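Local coordinates for dehalogenase (Rhodospirillaceae, PDB 6A41), which probably acts as an NAD(P)-dependent oxidoreductase of the short-chain dehydrogenase/reductase type that takes part in the removal of halogen from its substrate, at residues 222-226 / 227-231. Numbering follows the deposited sequence.
Sequences CFLCS and DGAGF
Ala229 sets its methyl over one face of the Phe223 ring, CB lying 4.0 Å from the ring centroid and 21° off the normal, a CH-pi contact displaced from the ring centre toward CZ. The same methyl presses against the end of the helix, with CB 3.2 Å from Phe223 O, while Leu224 CD2 makes a looser apolar approach. Phe223 can meet it because CG is anti to the backbone N (chi1 168°), which swings the ring outward from the helix, beside the Ala229 methyl. The C-terminal end of a helix leaves backbone carbonyls without their usual i+4 N-H partners, and here Ser226 N and OG both bond to Phe223 O, OG at 2.7 Å in the carbonyl plane on a lone pair, with chi1 of 74° placing OG between the backbone N and the carbonyl carbon. One water lies near Leu224 O and Ala229 O, though with more acceptors around it than protons to give; a second links Cys225 O to Asp227 OD1. Ser226 O accepts from Ala229 N at 3.2 Å, the donor above the carbonyl plane, closing a short 3-10 turn in which the chain veers off the helix. This is the exit of helix 214-225 in a Rossmann-type fold, leading toward strand 236-239 at the sheet edge. Replacing Phe223 with an alanine would probably leave the Ala229 methyl without its aromatic cover and open a gap at the subunit boundary, since the ring also stacks on Phe223 of the second subunit. Farther out, Arg130 donates to Ser226 O, and Arg6 forms a salt bridge with Asp227 OD2.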
loop_
_atom_site.group_PDB
_atom_site.type_symbol
_atom_site.label_atom_id
_atom_site.label_comp_id
_atom_site.label_asym_id
_atom_site.label_seq_id
_atom_site.Cartn_x
_atom_site.Cartn_y
_atom_site.Cartn_z
ATOM N N CYS A 222 13.275 11.066 15.648
ATOM C CA CYS A 222 13.698 12.424 15.751
ATOM C C CYS A 222 13.459 13.273 14.482
ATOM O O CYS A 222 12.951 14.398 14.535
ATOM C CB CYS A 222 15.151 12.551 16.160
ATOM S SG CYS A 222 15.357 12.115 17.907
ATOM N N PHE A 223 13.777 12.671 13.331
ATOM C CA PHE A 223 13.477 13.356 12.115
ATOM C C PHE A 223 11.934 13.709 12.023
ATOM O O PHE A 223 11.602 14.911 11.748
ATOM C CB PHE A 223 13.913 12.543 10.856
ATOM C CG PHE A 223 13.325 13.158 9.550
ATOM C CD1 PHE A 223 13.762 14.383 9.112
ATOM C CD2 PHE A 223 12.295 12.504 8.884
ATOM C CE1 PHE A 223 13.181 15.043 7.972
ATOM C CE2 PHE A 223 11.718 13.069 7.752
ATOM C CZ PHE A 223 12.152 14.303 7.321
ATOM N N LEU A 224 11.035 12.772 12.325
ATOM C CA LEU A 224 9.604 13.075 12.212
ATOM C C LEU A 224 9.155 14.120 13.236
ATOM O O LEU A 224 8.203 14.860 12.932
ATOM C CB LEU A 224 8.741 11.827 12.354
ATOM C CG LEU A 224 9.002 10.861 11.179
ATOM C CD1 LEU A 224 8.396 9.515 11.554
ATOM C CD2 LEU A 224 8.461 11.389 9.838
ATOM N N CYS A 225 9.840 14.209 14.391
ATOM C CA CYS A 225 9.630 15.308 15.377
ATOM C C CYS A 225 10.117 16.714 14.942
ATOM O O CYS A 225 9.747 17.675 15.596
ATOM C CB CYS A 225 10.205 14.960 16.748
ATOM S SG CYS A 225 9.552 13.467 17.484
ATOM N N SER A 226 10.966 16.806 13.918
ATOM C CA SER A 226 11.649 18.036 13.547
ATOM C C SER A 226 10.768 18.910 12.694
ATOM O O SER A 226 9.727 18.458 12.027
ATOM C CB SER A 226 13.027 17.767 12.785
ATOM O OG SER A 226 12.758 17.320 11.413
ATOM N N ASP A 227 11.206 20.144 12.622
ATOM C CA ASP A 227 10.530 21.128 11.731
ATOM C C ASP A 227 10.613 20.765 10.262
ATOM O O ASP A 227 9.674 20.964 9.528
ATOM C CB ASP A 227 11.093 22.507 11.934
ATOM C CG ASP A 227 10.643 23.093 13.181
ATOM O OD1 ASP A 227 9.888 22.499 14.021
ATOM O OD2 ASP A 227 11.147 24.196 13.420
ATOM N N GLY A 228 11.725 20.123 9.869
ATOM C CA GLY A 228 11.910 19.732 8.523
ATOM C C GLY A 228 10.922 18.658 8.047
ATOM O O GLY A 228 10.686 18.559 6.842
ATOM N N ALA A 229 10.285 17.899 8.958
ATOM C CA ALA A 229 9.269 16.905 8.607
ATOM C C ALA A 229 7.829 17.408 8.691
ATOM O O ALA A 229 6.872 16.619 8.693
ATOM C CB ALA A 229 9.412 15.696 9.492
ATOM N N GLY A 230 7.701 18.718 8.650
ATOM C CA GLY A 230 6.371 19.352 8.830
ATOM C C GLY A 230 5.378 19.135 7.712
ATOM O O GLY A 230 4.228 19.491 7.924
ATOM N N PHE A 231 5.783 18.602 6.566
ATOM C CA PHE A 231 4.855 18.347 5.497
ATOM C C PHE A 231 4.606 16.807 5.361
ATOM O O PHE A 231 3.998 16.366 4.376
ATOM C CB PHE A 231 5.316 18.977 4.179
ATOM C CG PHE A 231 4.195 19.354 3.257
ATOM C CD1 PHE A 231 3.163 20.154 3.710
ATOM C CD2 PHE A 231 4.113 18.881 1.932
ATOM C CE1 PHE A 231 2.074 20.549 2.874
ATOM C CE2 PHE A 231 3.051 19.256 1.104
ATOM C CZ PHE A 231 2.047 20.048 1.559
HETATM O O HOH W 1 6.204 15.108 11.022
HETATM O O HOH W 2 8.985 20.258 15.707
#